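Metallopeptidase family protein (Thermus thermophilus, PDB 2EJQ) is of unknown function but belongs to the zincin-like metallopeptidases and is probably a metal-binding, perhaps metal-dependent, protease. Local coordinates at residues A[96-99]-A[100-104]; A[15-19]-A[20-24]. The protein carries 1 engineered substitution. All coordinates share one frame; numbering follows the deposited sequence.

Contact 1: A[96-99]-A[100-104]; sequences ELRH and HLESL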
ATOM      1  N   GLU A  96      -3.671   0.271  -4.681  1.00 42.02           N
ATOM      2  CA  GLU A  96      -4.033  -0.521  -3.508  1.00 44.07           C
ATOM      3  C   GLU A  96      -5.336   0.002  -2.913  1.00 39.18           C
ATOM      4  O   GLU A  96      -6.115  -0.758  -2.350  1.00 34.01           O
ATOM      5  CB  GLU A  96      -2.926  -0.494  -2.452  1.00 37.54           C
ATOM      6  CG  GLU A  96      -1.599  -1.088  -2.900  1.00 48.30           C
ATOM      7  CD  GLU A  96      -1.750  -2.420  -3.611  1.00 48.42           C
ATOM      8  OE1 GLU A  96      -2.639  -3.204  -3.238  1.00 49.24           O
ATOM      9  OE2 GLU A  96      -0.965  -2.691  -4.540  1.00 56.24           O
ATOM     10  N   LEU A  97      -5.580   1.301  -3.038  1.00 40.60           N
ATOM     11  CA  LEU A  97      -6.818   1.858  -2.519  1.00 39.31           C
ATOM     12  C   LEU A  97      -7.965   1.226  -3.315  1.00 45.22           C
ATOM     13  O   LEU A  97      -9.057   1.005  -2.797  1.00 44.41           O
ATOM     14  CB  LEU A  97      -6.809   3.389  -2.647  1.00 38.94           C
ATOM     15  CG  LEU A  97      -8.085   4.121  -2.210  1.00 47.38           C
ATOM     16  CD1 LEU A  97      -8.468   3.656  -0.821  1.00 50.51           C
ATOM     17  CD2 LEU A  97      -7.878   5.642  -2.237  1.00 41.57           C
ATOM     18  N   ARG A  98      -7.704   0.917  -4.583  1.00 47.91           N
ATOM     19  CA  ARG A  98      -8.718   0.282  -5.418  1.00 47.97           C
ATOM     20  C   ARG A  98      -9.035  -1.100  -4.850  1.00 45.89           C
ATOM     21  O   ARG A  98     -10.186  -1.513  -4.827  1.00 37.95           O
ATOM     22  CB  ARG A  98      -8.242   0.146  -6.864  1.00 48.76           C
ATOM     23  CG  ARG A  98      -9.281  -0.501  -7.756  1.00 58.81           C
ATOM     24  CD  ARG A  98      -8.783  -0.730  -9.164  1.00 63.29           C
ATOM     25  NE  ARG A  98      -8.862  -2.142  -9.512  1.00 77.67           N
ATOM     26  CZ  ARG A  98      -8.487  -2.644 -10.683  1.00 85.92           C
ATOM     27  NH1 ARG A  98      -8.005  -1.844 -11.626  1.00 87.54           N
ATOM     28  NH2 ARG A  98      -8.590  -3.947 -10.909  1.00 86.31           N
ATOM     29  N   HIS A  99      -8.007  -1.812  -4.389  1.00 40.29           N
ATOM     30  CA  HIS A  99      -8.216  -3.127  -3.799  1.00 43.16           C
ATOM     31  C   HIS A  99      -9.036  -3.042  -2.518  1.00 44.98           C
ATOM     32  O   HIS A  99      -9.793  -3.951  -2.202  1.00 40.11           O
ATOM     33  CB  HIS A  99      -6.869  -3.780  -3.504  1.00 46.67           C
ATOM     34  CG  HIS A  99      -6.103  -4.140  -4.737  1.00 53.10           C
ATOM     35  ND1 HIS A  99      -4.736  -4.311  -4.748  1.00 54.31           N
ATOM     36  CD2 HIS A  99      -6.522  -4.373  -6.005  1.00 52.33           C
ATOM     37  CE1 HIS A  99      -4.344  -4.635  -5.968  1.00 59.92           C
ATOM     38  NE2 HIS A  99      -5.410  -4.678  -6.749  1.00 59.02           N
ATOM     39  N   HIS A 100      -8.867  -1.946  -1.784  1.00 43.38           N
ATOM     40  CA  HIS A 100      -9.592  -1.728  -0.540  1.00 46.72           C
ATOM     41  C   HIS A 100     -11.075  -1.597  -0.843  1.00 48.76           C
ATOM     42  O   HIS A 100     -11.906  -2.221  -0.184  1.00 45.85           O
ATOM     43  CB  HIS A 100      -9.107  -0.448   0.156  1.00 45.36           C
ATOM     44  CG  HIS A 100      -9.964  -0.022   1.313  1.00 47.68           C
ATOM     45  ND1 HIS A 100     -10.078  -0.759   2.472  1.00 47.74           N
ATOM     46  CD2 HIS A 100     -10.754   1.065   1.482  1.00 48.31           C
ATOM     47  CE1 HIS A 100     -10.901  -0.146   3.303  1.00 44.56           C
ATOM     48  NE2 HIS A 100     -11.327   0.962   2.727  1.00 43.45           N
ATOM     49  N   LEU A 101     -11.398  -0.781  -1.845  1.00 44.97           N
ATOM     50  CA  LEU A 101     -12.784  -0.569  -2.216  1.00 47.41           C
ATOM     51  C   LEU A 101     -13.409  -1.874  -2.685  1.00 45.49           C
ATOM     52  O   LEU A 101     -14.540  -2.178  -2.335  1.00 47.57           O
ATOM     53  CB  LEU A 101     -12.904   0.507  -3.308  1.00 49.24           C
ATOM     54  CG  LEU A 101     -12.475   1.935  -2.933  1.00 52.06           C
ATOM     55  CD1 LEU A 101     -12.583   2.845  -4.141  1.00 54.27           C
ATOM     56  CD2 LEU A 101     -13.348   2.452  -1.831  1.00 57.69           C
ATOM     57  N   GLU A 102     -12.669  -2.653  -3.466  1.00 42.54           N
ATOM     58  CA  GLU A 102     -13.192  -3.918  -3.964  1.00 46.31           C
ATOM     59  C   GLU A 102     -13.362  -4.934  -2.844  1.00 47.20           C
ATOM     60  O   GLU A 102     -14.257  -5.767  -2.895  1.00 48.09           O
ATOM     61  CB  GLU A 102     -12.277  -4.479  -5.048  1.00 45.56           C
ATOM     62  CG  GLU A 102     -12.120  -3.555  -6.231  1.00 55.39           C
ATOM     63  CD  GLU A 102     -11.193  -4.116  -7.291  1.00 60.38           C
ATOM     64  OE1 GLU A 102     -10.222  -4.809  -6.924  1.00 58.37           O
ATOM     65  OE2 GLU A 102     -11.427  -3.851  -8.488  1.00 66.32           O
ATOM     66  N   SER A 103     -12.509  -4.852  -1.830  1.00 47.01           N
ATOM     67  CA  SER A 103     -12.588  -5.758  -0.690  1.00 50.98           C
ATOM     68  C   SER A 103     -13.802  -5.431   0.192  1.00 53.58           C
ATOM     69  O   SER A 103     -14.409  -6.325   0.774  1.00 54.56           O
ATOM     70  CB  SER A 103     -11.308  -5.669   0.142  1.00 54.24           C
ATOM     71  OG  SER A 103     -11.358  -6.549   1.255  1.00 56.80           O
ATOM     72  N   LEU A 104     -14.150  -4.150   0.298  1.00 54.79           N
ATOM     73  CA  LEU A 104     -15.298  -3.745   1.103  1.00 55.91           C
ATOM     74  C   LEU A 104     -16.593  -4.131   0.415  1.00 59.33           C
ATOM     75  O   LEU A 104     -17.508  -4.652   1.046  1.00 61.20           O
ATOM     76  CB  LEU A 104     -15.299  -2.235   1.342  1.00 55.89           C
ATOM     77  CG  LEU A 104     -14.336  -1.680   2.384  1.00 58.43           C
ATOM     78  CD1 LEU A 104     -14.621  -0.201   2.574  1.00 56.76           C
ATOM     79  CD2 LEU A 104     -14.515  -2.411   3.702  1.00 58.38           C
TER

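Contact 2: A[15-19]-A[20-24]; sequences EEVPE and DFKRG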
ATOM      1  N   GLU A  15      -2.822  12.593   1.575  1.00 50.50           N
ATOM      2  CA  GLU A  15      -3.772  13.615   1.995  1.00 57.23           C
ATOM      3  C   GLU A  15      -4.574  14.204   0.831  1.00 55.80           C
ATOM      4  O   GLU A  15      -5.653  14.739   1.050  1.00 62.57           O
ATOM      5  CB  GLU A  15      -3.064  14.749   2.740  1.00 60.36           C
ATOM      6  CG  GLU A  15      -2.795  14.485   4.224  1.00 78.89           C
ATOM      7  CD  GLU A  15      -4.064  14.263   5.037  1.00 83.98           C
ATOM      8  OE1 GLU A  15      -5.065  14.976   4.796  1.00 88.12           O
ATOM      9  OE2 GLU A  15      -4.049  13.384   5.929  1.00 84.57           O
ATOM     10  N   GLU A  16      -4.061  14.114  -0.395  1.00 54.91           N
ATOM     11  CA  GLU A  16      -4.784  14.643  -1.558  1.00 55.07           C
ATOM     12  C   GLU A  16      -5.968  13.747  -1.867  1.00 50.62           C
ATOM     13  O   GLU A  16      -6.937  14.171  -2.488  1.00 49.44           O
ATOM     14  CB  GLU A  16      -3.894  14.688  -2.805  1.00 57.11           C
ATOM     15  CG  GLU A  16      -3.114  15.968  -3.002  1.00 66.68           C
ATOM     16  CD  GLU A  16      -2.378  16.003  -4.335  1.00 70.54           C
ATOM     17  OE1 GLU A  16      -3.031  15.817  -5.386  1.00 69.07           O
ATOM     18  OE2 GLU A  16      -1.148  16.220  -4.329  1.00 71.77           O
ATOM     19  N   VAL A  17      -5.866  12.496  -1.435  1.00 49.58           N
ATOM     20  CA  VAL A  17      -6.904  11.510  -1.666  1.00 50.11           C
ATOM     21  C   VAL A  17      -8.184  11.796  -0.874  1.00 55.11           C
ATOM     22  O   VAL A  17      -8.157  11.885   0.356  1.00 51.04           O
ATOM     23  CB  VAL A  17      -6.397  10.088  -1.309  1.00 49.55           C
ATOM     24  CG1 VAL A  17      -7.487   9.065  -1.565  1.00 45.99           C
ATOM     25  CG2 VAL A  17      -5.155   9.750  -2.129  1.00 47.74           C
ATOM     26  N   PRO A  18      -9.323  11.955  -1.581  1.00 56.22           N
ATOM     27  CA  PRO A  18     -10.643  12.226  -1.004  1.00 55.44           C
ATOM     28  C   PRO A  18     -10.946  11.337   0.192  1.00 54.51           C
ATOM     29  O   PRO A  18     -10.870  10.116   0.109  1.00 55.61           O
ATOM     30  CB  PRO A  18     -11.574  11.953  -2.170  1.00 56.12           C
ATOM     31  CG  PRO A  18     -10.794  12.518  -3.313  1.00 59.58           C
ATOM     32  CD  PRO A  18      -9.392  11.992  -3.055  1.00 57.71           C
ATOM     33  N   GLU A  19     -11.306  11.966   1.301  1.00 56.85           N
ATOM     34  CA  GLU A  19     -11.611  11.260   2.538  1.00 57.59           C
ATOM     35  C   GLU A  19     -12.598  10.083   2.406  1.00 56.02           C
ATOM     36  O   GLU A  19     -12.373   9.016   2.975  1.00 52.38           O
ATOM     37  CB  GLU A  19     -12.125  12.273   3.569  1.00 59.01           C
ATOM     38  CG  GLU A  19     -11.819  11.932   5.015  1.00 65.97           C
ATOM     39  CD  GLU A  19     -10.345  11.635   5.253  1.00 75.69           C
ATOM     40  OE1 GLU A  19      -9.487  12.217   4.554  1.00 78.63           O
ATOM     41  OE2 GLU A  19     -10.042  10.824   6.153  1.00 78.89           O
ATOM     42  N   ASP A  20     -13.677  10.255   1.648  1.00 57.28           N
ATOM     43  CA  ASP A  20     -14.659   9.177   1.515  1.00 59.39           C
ATOM     44  C   ASP A  20     -14.132   7.875   0.898  1.00 57.81           C
ATOM     45  O   ASP A  20     -14.733   6.817   1.089  1.00 56.14           O
ATOM     46  CB  ASP A  20     -15.892   9.662   0.744  1.00 69.91           C
ATOM     47  CG  ASP A  20     -15.561  10.135  -0.648  1.00 74.61           C
ATOM     48  OD1 ASP A  20     -14.766  11.088  -0.771  1.00 78.16           O
ATOM     49  OD2 ASP A  20     -16.096   9.557  -1.619  1.00 77.54           O
ATOM     50  N   PHE A  21     -13.020   7.943   0.166  1.00 55.42           N
ATOM     51  CA  PHE A  21     -12.421   6.745  -0.433  1.00 50.52           C
ATOM     52  C   PHE A  21     -11.696   5.946   0.642  1.00 51.26           C
ATOM     53  O   PHE A  21     -11.443   4.763   0.474  1.00 55.84           O
ATOM     54  CB  PHE A  21     -11.378   7.100  -1.499  1.00 50.01           C
ATOM     55  CG  PHE A  21     -11.952   7.576  -2.800  1.00 50.12           C
ATOM     56  CD1 PHE A  21     -13.015   6.907  -3.395  1.00 48.97           C
ATOM     57  CD2 PHE A  21     -11.385   8.659  -3.466  1.00 50.25           C
ATOM     58  CE1 PHE A  21     -13.507   7.304  -4.634  1.00 50.63           C
ATOM     59  CE2 PHE A  21     -11.868   9.065  -4.705  1.00 53.16           C
ATOM     60  CZ  PHE A  21     -12.930   8.387  -5.292  1.00 47.40           C
ATOM     61  N   LYS A  22     -11.353   6.600   1.744  1.00 54.10           N
ATOM     62  CA  LYS A  22     -10.609   5.945   2.817  1.00 53.63           C
ATOM     63  C   LYS A  22     -11.474   5.294   3.893  1.00 54.89           C
ATOM     64  O   LYS A  22     -10.949   4.830   4.920  1.00 52.81           O
ATOM     65  CB  LYS A  22      -9.672   6.960   3.461  1.00 50.89           C
ATOM     66  CG  LYS A  22      -8.931   7.809   2.443  1.00 52.64           C
ATOM     67  CD  LYS A  22      -7.962   8.734   3.129  1.00 49.05           C
ATOM     68  CE  LYS A  22      -7.186   9.544   2.130  1.00 43.67           C
ATOM     69  NZ  LYS A  22      -6.393  10.567   2.850  1.00 45.72           N
ATOM     70  N   ARG A  23     -12.791   5.243   3.655  1.00 56.28           N
ATOM     71  CA  ARG A  23     -13.706   4.655   4.650  1.00 54.82           C
ATOM     72  C   ARG A  23     -13.369   3.181   4.847  1.00 50.83           C
ATOM     73  O   ARG A  23     -13.238   2.410   3.891  1.00 53.37           O
ATOM     74  CB  ARG A  23     -15.190   4.782   4.229  1.00 61.88           C
ATOM     75  CG  ARG A  23     -15.441   4.073   2.870  1.00 73.32           C
ATOM     76  CD  ARG A  23     -16.967   3.783   2.671  1.00 85.09           C
ATOM     77  NE  ARG A  23     -17.640   4.243   1.443  1.00 93.02           N
ATOM     78  CZ  ARG A  23     -17.274   3.785   0.281  1.00 98.22           C
ATOM     79  NH1 ARG A  23     -16.324   2.920   0.287  1.00100.27           N
ATOM     80  NH2 ARG A  23     -17.847   4.133  -0.856  1.00100.33           N
ATOM     81  N   GLY A  24     -13.204   2.795   6.103  1.00 49.08           N
ATOM     82  CA  GLY A  24     -12.911   1.406   6.393  1.00 49.41           C
ATOM     83  C   GLY A  24     -11.434   1.098   6.380  1.00 51.20           C
ATOM     84  O   GLY A  24     -11.023  -0.004   6.750  1.00 46.75           O
TER
HETATM   85  O   HOH W   1      -7.632  13.384   3.560  1.00 63.06           O

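Contact 1: A[96-99]-A[100-104]
Backbone bonds from His100 N to Glu96 O, Leu101 N to Leu97 O and Glu102 N to Arg98 O, each 3.1 Å, with Ser103 N to His99 O at 2.9 Å, make every link one of i to i+4 and so establish an uninterrupted alpha-helix. On the outer side, Arg98 and Glu102 are one turn apart and form a salt bridge. Arg98 NE meets Glu102 OE2 at 3.2 Å, but the hydrogen bond within it is weak: the N-H...O angle is 133° and the guanidinium and carboxylate planes stand 64° apart, so this is a single-point grip, not a two-pronged one. The extended Glu102 side chain runs back past the carbonyl of Arg98 and also brings OE1 to the edge of the His99 ring, 3.8 Å from CD2. With chi1 at -68°, His99 turns its ring beside its own backbone N, back toward the preceding turn, where ND1 donates to Glu96 OE1 at 2.8 Å from above the carboxylate plane. Glu96 and His99 belong to an HExxH sequence, consistent with a zincin metal site, although no metal is bound here. On the inner side, Leu97 CD1 packs against His100 CD2 at 4.2 Å, while His100 ND1 is hydrogen-bonded to Tyr49 OH. Helix 85-105 thus lies on the sheet: Glu96, His99 and Ser103 touch Tyr49 of strand 47-50, and Glu96 and Leu97 touch Ile68 of strand 67-71.

Contact 2: A[15-19]-A[20-24]
Lys22 NZ is the polar atom on which this surface turn converges: Glu19 OE1 faces it in a long salt bridge of 3.9 Å, a water accepts from it at 3.2 Å between NZ and the water O, and Trp14 O takes a further hydrogen bond. That water also lies 3.3 Å from Glu15 OE1, so it may link Lys22 with Glu15; its very close approach to Glu19 OE1 makes that link doubtful. Trp14 adds a cation-pi contact. The ammonium thus sits near the C-terminal end of helix 3-16, where its charge probably suits the helix dipole. Extended beyond CG, the Lys22 chain reaches back across Val17 and sets CE 3.6 Å from Val17 CB. A glutamine in its place would probably leave Glu19 without its opposite charge and strip Trp14 of its cation-pi partner. On the apolar side of the turn, Pro18 and Phe21 lie side by side, Pro18 CB 3.5 Å from Phe21 CD2, while Val17 CG1 comes to the edge of the ring. Two backbone bonds define the turn: Phe21 N to Pro18 O at 3.1 Å and Lys22 N to Glu19 O at 2.9 Å. Both links are of i to i+3 spacing. This is the pattern of a short 3-10 turn, here in the connection leading from helix 3-16 to strand 27-31.

How the contacts relate
Contact 2 comes first along the chain, closing helix 3-16 and entering the loop before strand 27-31; contact 1 follows much later, near the C-terminal end of helix 85-105. Their centres are about 12 Å apart, yet they touch directly. His100 NE2 lies 2.7 Å from Arg23 O, a probable hydrogen bond, and Leu97 CD1 packs 3.4 Å from Phe21 O. Val17 and Phe21 meet Leu97, and Arg23 meets Leu101. The 15-24 connection therefore covers one side of helix 85-105, next to the side that rests on strands 47-50 and 67-71, Leu97 and His100 meeting both. The helix carrying the HExxH sequence, probably the metal site, is thus held by both the 15-24 connection and the sheet.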